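Local atomic coordinates of cysteine hydrolase (Vibrio cholerae, PDB entry 6V98), a protein that is a type VI secretion system effector, probably a cysteine hydrolase of the papain-like peptidase clan, delivered into rival bacterial cells during attack. Residues 65-68 with 74-77; 59-64 with 105-110; 156-161 with 168-173. All blocks are in the same frame, centred on the assembly; numbering follows the deposited sequence.

In the fold
Contacts 1 and 2 lie on the same side of the chain's centre, on the neighbouring strands 75-78, at the edge of the antiparallel sheet, and 57-63, with centres about 12 Å apart. Contact 1 is nested within the loop that contact 2 closes. They are joined by the salt bridge from Arg-77 NE to Glu-61 OE2 (2.8 Å) and by backbone pairing of the two strands. Contact 3 follows later in the chain, its centre about 21 Å from that of contact 1 and about 18 Å from that of contact 2. Its helix 154-162 begins just after Cys-152, modified by a dimethylarsinoyl group and plausibly the nucleophile; Glu-61 of contact 2 bonds His-44, a histidine that may partner that cysteine.

Contact 1: residues 65-68 with 74-77; sequences YKNP and GNVR
Tyr-65 and Asn-75 bring their backbones closest, 5.7 Å between CA atoms, where the irregular 65-68 segment passes the start of strand 75-78. The Asn-75 amide works in both directions. Its ND2 donates to Tyr-65 O at 2.9 Å, somewhat bent, while its OD1 accepts a straighter bond from Asn-67 ND2, also 2.9 Å. Asn-75 OD1 lies in the plane of the Asn-67 amide, but the donor stands above the Asn-75 carbonyl plane, the two amides being turned 61° apart. Lys-142 NZ also reaches Asn-75 OD1, and Asn-67 ND2 has another acceptor in Asn-138. A water accepts from Gly-74 N and gives a weak bond to Tyr-65 O.

Further along, Arg-77 lies over one face of the Tyr-65 ring. Its CD makes a CH-pi contact 4.0 Å from the ring centroid, and its guanidinium, tilted 23° from the ring, sets CZ 3.3 Å from Tyr-65 CE1. The chain runs extended from CG to NE, so that NE, lying over the ring, makes a salt bridge with Glu-61. Contact 1 thus folds the connection between two neighbouring antiparallel strands against the sheet's edge: Asn-75 and Arg-77 pair through their backbones with Gly-63 and Glu-61 of strand 57-63.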
loop_
_atom_site.group_PDB
_atom_site.type_symbol
_atom_site.label_atom_id
_atom_site.label_comp_id
_atom_site.label_asym_id
_atom_site.label_seq_id
_atom_site.Cartn_x
_atom_site.Cartn_y
_atom_site.Cartn_z
ATOM N N TYR A 65 4.901 3.966 13.660
ATOM C CA TYR A 65 5.461 5.289 13.439
ATOM C C TYR A 65 5.207 6.172 14.647
ATOM O O TYR A 65 4.188 6.044 15.332
ATOM C CB TYR A 65 4.863 5.927 12.184
ATOM C CG TYR A 65 5.046 5.054 10.974
ATOM C CD1 TYR A 65 6.289 4.939 10.365
ATOM C CD2 TYR A 65 3.981 4.335 10.438
ATOM C CE1 TYR A 65 6.469 4.137 9.262
ATOM C CE2 TYR A 65 4.157 3.520 9.334
ATOM C CZ TYR A 65 5.399 3.426 8.749
ATOM O OH TYR A 65 5.598 2.621 7.640
ATOM N N LYS A 66 6.152 7.075 14.898
ATOM C CA LYS A 66 6.099 7.934 16.073
ATOM C C LYS A 66 4.897 8.865 16.018
ATOM O O LYS A 66 4.517 9.349 14.952
ATOM C CB LYS A 66 7.384 8.759 16.156
ATOM C CG LYS A 66 8.487 8.132 16.963
ATOM C CD LYS A 66 9.163 9.203 17.807
ATOM C CE LYS A 66 10.667 9.135 17.711
ATOM N NZ LYS A 66 11.295 10.293 18.412
ATOM N N ASN A 67 4.306 9.136 17.182
ATOM C CA ASN A 67 3.227 10.118 17.291
ATOM C C ASN A 67 3.258 10.697 18.691
ATOM O O ASN A 67 2.793 10.060 19.649
ATOM C CB ASN A 67 1.851 9.528 16.990
ATOM C CG ASN A 67 0.735 10.579 17.039
ATOM O OD1 ASN A 67 0.957 11.730 17.438
ATOM N ND2 ASN A 67 -0.470 10.180 16.641
ATOM N N PRO A 68 3.753 11.925 18.847
ATOM C CA PRO A 68 3.813 12.537 20.186
ATOM C C PRO A 68 2.454 12.802 20.810
ATOM O O PRO A 68 2.382 12.979 22.034
ATOM C CB PRO A 68 4.570 13.847 19.931
ATOM C CG PRO A 68 4.246 14.171 18.502
ATOM C CD PRO A 68 4.219 12.843 17.795
ATOM N N GLY A 74 0.931 2.562 16.824
ATOM C CA GLY A 74 0.414 2.406 15.475
ATOM C C GLY A 74 -0.195 3.684 14.937
ATOM O O GLY A 74 -1.056 4.285 15.589
ATOM N N ASN A 75 0.263 4.132 13.767
ATOM C CA ASN A 75 -0.252 5.354 13.163
ATOM C C ASN A 75 -0.225 5.219 11.656
ATOM O O ASN A 75 0.646 4.549 11.098
ATOM C CB ASN A 75 0.560 6.594 13.546
ATOM C CG ASN A 75 0.430 6.946 15.018
ATOM O OD1 ASN A 75 -0.548 7.570 15.438
ATOM N ND2 ASN A 75 1.410 6.518 15.815
ATOM N N VAL A 76 -1.173 5.878 11.010
ATOM C CA VAL A 76 -1.170 6.009 9.559
ATOM C C VAL A 76 -0.230 7.141 9.184
ATOM O O VAL A 76 -0.187 8.179 9.853
ATOM C CB VAL A 76 -2.587 6.299 9.039
ATOM C CG1 VAL A 76 -2.585 6.491 7.513
ATOM C CG2 VAL A 76 -3.544 5.195 9.459
ATOM N N ARG A 77 0.516 6.965 8.102
ATOM C CA ARG A 77 1.276 8.089 7.587
ATOM C C ARG A 77 1.159 8.130 6.076
ATOM O O ARG A 77 0.902 7.119 5.408
ATOM C CB ARG A 77 2.743 8.044 8.054
ATOM C CG ARG A 77 3.698 7.294 7.203
ATOM C CD ARG A 77 5.175 7.548 7.630
ATOM N NE ARG A 77 6.050 6.627 6.918
ATOM C CZ ARG A 77 7.362 6.510 7.090
ATOM N NH1 ARG A 77 8.005 7.269 7.977
ATOM N NH2 ARG A 77 8.033 5.627 6.363
HETATM O O HOH W 1 3.449 3.208 16.947
#

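Contact 2: residues 59-64 with 105-110; sequences YYEYGR and LRSGQE
Ser-107, in segment 105-110, meets Glu-61 of strand 57-63 through a short hydrogen bond, OG to OE2 at 2.6 Å. The hydroxyl arrives on the syn side of the carboxylate, 23° out of its plane. Packing is tight here: Ser-107 CB stands 3.2 Å from Glu-61 OE1, and Ser-107 OG also lies 3.5 Å from Tyr-59 CE1, obliquely to that ring. Tyr-59 OH donates to Glu-61 OE1 at 2.8 Å from well above the carboxylate plane, so the two hydroxyls grip different oxygens. Glu-61 CG sits between the backbone N and the carbonyl carbon (chi1 61°), and the extended remainder of the chain carries the carboxylate toward the helix.

Away from this buried cluster the segments diverge. Beyond Ser-107 the chain turns to solvent at Gln-109 and Glu-110 and touches nothing of the strand; Gln-109 OE1 bonds Leu-16 N instead.

His-44 NE2 adds a hydrogen bond to Glu-61 OE1. With Ser-107, Tyr-59 and the salt-bridged Arg-77 restraining the carboxylate's rotation, the arrangement is consistent with a second-shell or triad-like role for Glu-61 in orienting His-44.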
loop_
_atom_site.group_PDB
_atom_site.type_symbol
_atom_site.label_atom_id
_atom_site.label_comp_id
_atom_site.label_asym_id
_atom_site.label_seq_id
_atom_site.Cartn_x
_atom_site.Cartn_y
_atom_site.Cartn_z
ATOM N N TYR A 59 0.540 7.849 -1.542
ATOM C CA TYR A 59 1.033 6.661 -0.860
ATOM C C TYR A 59 0.711 6.777 0.622
ATOM O O TYR A 59 0.981 7.814 1.239
ATOM C CB TYR A 59 2.545 6.464 -1.075
ATOM C CG TYR A 59 3.090 5.283 -0.305
ATOM C CD1 TYR A 59 3.616 5.450 0.975
ATOM C CD2 TYR A 59 3.047 3.998 -0.835
ATOM C CE1 TYR A 59 4.090 4.367 1.705
ATOM C CE2 TYR A 59 3.506 2.908 -0.109
ATOM C CZ TYR A 59 4.025 3.099 1.151
ATOM O OH TYR A 59 4.505 2.034 1.872
ATOM N N TYR A 60 0.106 5.723 1.180
ATOM C CA TYR A 60 -0.237 5.648 2.590
ATOM C C TYR A 60 0.224 4.319 3.161
ATOM O O TYR A 60 0.304 3.312 2.449
ATOM C CB TYR A 60 -1.755 5.774 2.808
ATOM C CG TYR A 60 -2.295 7.180 2.729
ATOM C CD1 TYR A 60 -2.535 7.803 1.500
ATOM C CD2 TYR A 60 -2.579 7.882 3.890
ATOM C CE1 TYR A 60 -3.048 9.107 1.449
ATOM C CE2 TYR A 60 -3.089 9.169 3.856
ATOM C CZ TYR A 60 -3.323 9.781 2.647
ATOM O OH TYR A 60 -3.827 11.065 2.667
ATOM N N GLU A 61 0.503 4.315 4.462
ATOM C CA GLU A 61 0.828 3.073 5.142
ATOM C C GLU A 61 0.491 3.218 6.621
ATOM O O GLU A 61 0.327 4.326 7.136
ATOM C CB GLU A 61 2.315 2.707 4.964
ATOM C CG GLU A 61 3.249 3.754 5.535
ATOM C CD GLU A 61 4.655 3.647 4.979
ATOM O OE1 GLU A 61 5.030 2.543 4.543
ATOM O OE2 GLU A 61 5.373 4.669 4.992
ATOM N N TYR A 62 0.418 2.075 7.296
ATOM C CA TYR A 62 0.125 2.003 8.721
ATOM C C TYR A 62 1.202 1.172 9.394
ATOM O O TYR A 62 1.573 0.109 8.893
ATOM C CB TYR A 62 -1.241 1.373 8.942
ATOM C CG TYR A 62 -1.564 1.088 10.390
ATOM C CD1 TYR A 62 -1.904 2.117 11.259
ATOM C CD2 TYR A 62 -1.538 -0.213 10.885
ATOM C CE1 TYR A 62 -2.223 1.850 12.595
ATOM C CE2 TYR A 62 -1.841 -0.482 12.214
ATOM C CZ TYR A 62 -2.178 0.558 13.054
ATOM O OH TYR A 62 -2.489 0.307 14.359
ATOM N N GLY A 63 1.712 1.645 10.520
ATOM C CA GLY A 63 2.807 0.924 11.132
ATOM C C GLY A 63 3.218 1.582 12.423
ATOM O O GLY A 63 2.546 2.484 12.924
ATOM N N ARG A 64 4.350 1.127 12.956
ATOM C CA ARG A 64 4.808 1.641 14.244
ATOM C C ARG A 64 5.629 2.909 14.012
ATOM O O ARG A 64 6.855 2.948 14.116
ATOM C CB ARG A 64 5.560 0.558 15.005
ATOM C CG ARG A 64 4.578 -0.410 15.675
ATOM C CD ARG A 64 5.254 -1.370 16.630
ATOM N NE ARG A 64 6.069 -2.346 15.918
ATOM C CZ ARG A 64 6.597 -3.427 16.483
ATOM N NH1 ARG A 64 6.394 -3.671 17.774
ATOM N NH2 ARG A 64 7.328 -4.264 15.761
ATOM N N LEU A 105 12.827 3.281 -0.940
ATOM C CA LEU A 105 13.787 4.003 -0.112
ATOM C C LEU A 105 13.127 4.546 1.144
ATOM O O LEU A 105 13.673 4.423 2.248
ATOM C CB LEU A 105 14.411 5.158 -0.904
ATOM C CG LEU A 105 15.280 6.098 -0.064
ATOM C CD1 LEU A 105 16.405 5.312 0.598
ATOM C CD2 LEU A 105 15.858 7.244 -0.912
ATOM N N ARG A 106 11.950 5.156 0.987
ATOM C CA ARG A 106 11.376 5.978 2.047
ATOM C C ARG A 106 10.645 5.132 3.068
ATOM O O ARG A 106 10.627 5.479 4.252
ATOM C CB ARG A 106 10.421 7.022 1.451
ATOM C CG ARG A 106 11.155 8.183 0.778
ATOM C CD ARG A 106 10.271 9.045 -0.119
ATOM N NE ARG A 106 11.117 9.913 -0.966
ATOM C CZ ARG A 106 10.658 10.668 -1.961
ATOM N NH1 ARG A 106 9.363 10.679 -2.237
ATOM N NH2 ARG A 106 11.494 11.412 -2.686
ATOM N N SER A 107 10.053 4.025 2.624
ATOM C CA SER A 107 9.208 3.189 3.468
ATOM C C SER A 107 9.606 1.723 3.480
ATOM O O SER A 107 9.097 0.977 4.316
ATOM C CB SER A 107 7.741 3.293 3.014
ATOM O OG SER A 107 7.267 4.618 3.144
ATOM N N GLY A 108 10.479 1.281 2.582
ATOM C CA GLY A 108 10.663 -0.142 2.399
ATOM C C GLY A 108 12.051 -0.704 2.620
ATOM O O GLY A 108 12.338 -1.802 2.131
ATOM N N GLN A 109 12.915 0.014 3.347
ATOM C CA GLN A 109 14.257 -0.469 3.682
ATOM C C GLN A 109 15.064 -0.811 2.426
ATOM O O GLN A 109 15.963 -1.668 2.448
ATOM C CB GLN A 109 14.194 -1.668 4.635
ATOM C CG GLN A 109 13.636 -1.286 6.012
ATOM C CD GLN A 109 13.695 -2.421 7.019
ATOM O OE1 GLN A 109 14.161 -3.515 6.711
ATOM N NE2 GLN A 109 13.187 -2.167 8.232
ATOM N N GLU A 110 14.741 -0.136 1.326
ATOM C CA GLU A 110 15.467 -0.280 0.071
ATOM C C GLU A 110 15.440 -1.725 -0.403
ATOM O O GLU A 110 16.412 -2.234 -0.960
ATOM C CB GLU A 110 16.907 0.237 0.193
ATOM C CG GLU A 110 16.994 1.732 0.467
ATOM C CD GLU A 110 18.408 2.177 0.771
ATOM O OE1 GLU A 110 18.835 2.050 1.929
ATOM O OE2 GLU A 110 19.098 2.611 -0.163
#

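Contact 3: residues 156-161 with 168-173; sequences VIDLAD and AWKPPV
The loop between helices 154-162 and 176-184 folds back beside the first helix in this contact. Ile-157 and Lys-170 mark the closest backbone approach, with 7.6 Å between their CA atoms. The contact has an apolar base and a charged end, both served by the same lysine. Near the base, Ile-157 CD1 rests 3.9 Å from Lys-170 CG, the two side chains meeting at a slant. Lys-170 starts with CG opposite its backbone N (chi1 -164°), then bends at chi2 and at chi3, the latter at -30°, about halfway from staggered to eclipsed and perhaps mildly strained; this curved course returns the ammonium toward the helix instead of carrying it straight outward.

The salt bridge is made by Lys-170 NZ and Asp-158 OD1 at 3.2 Å. The ammonium uses the syn lone pair of OD1, on the side of the other carboxylate oxygen, and the two side chains cross at about a right angle. From a CB set off to one side, chi1 of -71° swings the Asp-158 carboxylate round to the lysine.

In the fold, helix 154-162 opens soon after the modified Cys-152, while its other side packs on the central sheet: Val-156 touches Pro-9 and Leu-159 touches Leu-7 of strand 5-12. The loop-facing Ile-157 also touches Pro-167, Val-174 and Tyr-179, so it is buried between the loop and helix 176-184. Farther along helix 154-162, Asp-161 adds a second carboxylate on the side of the lysine, its OD2 5.9 Å from Lys-170 NZ, too distant for a direct bond but of opposite charge.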
loop_
_atom_site.group_PDB
_atom_site.type_symbol
_atom_site.label_atom_id
_atom_site.label_comp_id
_atom_site.label_asym_id
_atom_site.label_seq_id
_atom_site.Cartn_x
_atom_site.Cartn_y
_atom_site.Cartn_z
ATOM N N VAL A 156 -4.308 -2.186 4.617
ATOM C CA VAL A 156 -4.501 -2.170 3.166
ATOM C C VAL A 156 -5.643 -3.100 2.762
ATOM O O VAL A 156 -6.433 -2.787 1.856
ATOM C CB VAL A 156 -3.178 -2.545 2.468
ATOM C CG1 VAL A 156 -3.345 -2.543 0.947
ATOM C CG2 VAL A 156 -2.079 -1.560 2.854
ATOM N N ILE A 157 -5.749 -4.260 3.417
ATOM C CA ILE A 157 -6.858 -5.164 3.118
ATOM C C ILE A 157 -8.173 -4.475 3.416
ATOM O O ILE A 157 -9.122 -4.540 2.623
ATOM C CB ILE A 157 -6.736 -6.472 3.919
ATOM C CG1 ILE A 157 -5.442 -7.206 3.559
ATOM C CG2 ILE A 157 -7.988 -7.355 3.671
ATOM C CD1 ILE A 157 -5.091 -8.303 4.531
ATOM N N ASP A 158 -8.245 -3.794 4.566
ATOM C CA ASP A 158 -9.464 -3.094 4.953
ATOM C C ASP A 158 -9.815 -2.004 3.949
ATOM O O ASP A 158 -10.995 -1.796 3.638
ATOM C CB ASP A 158 -9.310 -2.505 6.360
ATOM C CG ASP A 158 -9.296 -3.579 7.460
ATOM O OD1 ASP A 158 -9.559 -4.768 7.173
ATOM O OD2 ASP A 158 -9.005 -3.228 8.615
ATOM N N LEU A 159 -8.806 -1.309 3.412
ATOM C CA LEU A 159 -9.069 -0.318 2.367
ATOM C C LEU A 159 -9.664 -0.975 1.131
ATOM O O LEU A 159 -10.657 -0.497 0.565
ATOM C CB LEU A 159 -7.777 0.417 1.992
ATOM C CG LEU A 159 -7.846 1.350 0.778
ATOM C CD1 LEU A 159 -8.791 2.511 1.000
ATOM C CD2 LEU A 159 -6.450 1.848 0.445
ATOM N N ALA A 160 -9.037 -2.057 0.667
ATOM C CA ALA A 160 -9.506 -2.705 -0.551
ATOM C C ALA A 160 -10.900 -3.271 -0.347
ATOM O O ALA A 160 -11.773 -3.118 -1.213
ATOM C CB ALA A 160 -8.521 -3.796 -0.975
ATOM N N ASP A 161 -11.143 -3.878 0.820
ATOM C CA ASP A 161 -12.493 -4.321 1.169
ATOM C C ASP A 161 -13.478 -3.160 1.095
ATOM O O ASP A 161 -14.577 -3.290 0.541
ATOM C CB ASP A 161 -12.508 -4.926 2.578
ATOM C CG ASP A 161 -12.475 -6.456 2.579
ATOM O OD1 ASP A 161 -13.429 -7.088 2.065
ATOM O OD2 ASP A 161 -11.496 -7.025 3.109
ATOM N N ALA A 168 -8.296 -10.811 -1.146
ATOM C CA ALA A 168 -8.177 -12.188 -0.686
ATOM C C ALA A 168 -8.566 -12.303 0.781
ATOM O O ALA A 168 -8.395 -11.373 1.579
ATOM C CB ALA A 168 -6.743 -12.706 -0.898
ATOM N N TRP A 169 -9.097 -13.472 1.135
ATOM C CA TRP A 169 -9.573 -13.705 2.492
ATOM C C TRP A 169 -8.498 -13.375 3.523
ATOM O O TRP A 169 -7.327 -13.720 3.352
ATOM C CB TRP A 169 -10.007 -15.159 2.640
ATOM C CG TRP A 169 -10.326 -15.537 4.045
ATOM C CD1 TRP A 169 -11.419 -15.157 4.767
ATOM C CD2 TRP A 169 -9.540 -16.364 4.907
ATOM N NE1 TRP A 169 -11.371 -15.709 6.028
ATOM C CE2 TRP A 169 -10.230 -16.459 6.138
ATOM C CE3 TRP A 169 -8.326 -17.044 4.756
ATOM C CZ2 TRP A 169 -9.746 -17.200 7.203
ATOM C CZ3 TRP A 169 -7.850 -17.789 5.815
ATOM C CH2 TRP A 169 -8.560 -17.861 7.026
ATOM N N LYS A 170 -8.916 -12.707 4.603
ATOM C CA LYS A 170 -8.013 -12.270 5.662
ATOM C C LYS A 170 -7.988 -13.297 6.786
ATOM O O LYS A 170 -9.000 -13.448 7.494
ATOM C CB LYS A 170 -8.458 -10.911 6.202
ATOM C CG LYS A 170 -7.398 -10.188 7.015
ATOM C CD LYS A 170 -7.967 -9.294 8.111
ATOM C CE LYS A 170 -9.339 -8.710 7.792
ATOM N NZ LYS A 170 -9.683 -7.550 8.691
ATOM N N PRO A 171 -6.880 -13.995 7.013
ATOM C CA PRO A 171 -6.833 -14.982 8.097
ATOM C C PRO A 171 -6.767 -14.295 9.450
ATOM O O PRO A 171 -6.553 -13.077 9.527
ATOM C CB PRO A 171 -5.553 -15.782 7.803
ATOM C CG PRO A 171 -4.742 -14.937 6.893
ATOM C CD PRO A 171 -5.619 -13.919 6.246
ATOM N N PRO A 172 -6.968 -15.038 10.542
ATOM C CA PRO A 172 -6.849 -14.415 11.868
ATOM C C PRO A 172 -5.457 -13.888 12.163
ATOM O O PRO A 172 -5.317 -12.987 12.997
ATOM C CB PRO A 172 -7.230 -15.557 12.827
ATOM C CG PRO A 172 -8.073 -16.490 11.992
ATOM C CD PRO A 172 -7.431 -16.435 10.631
ATOM N N VAL A 173 -4.423 -14.446 11.535
ATOM C CA VAL A 173 -3.046 -13.988 11.689
ATOM C C VAL A 173 -2.550 -13.578 10.306
ATOM O O VAL A 173 -2.349 -14.429 9.429
ATOM C CB VAL A 173 -2.143 -15.066 12.311
ATOM C CG1 VAL A 173 -0.688 -14.640 12.268
ATOM C CG2 VAL A 173 -2.554 -15.347 13.748
#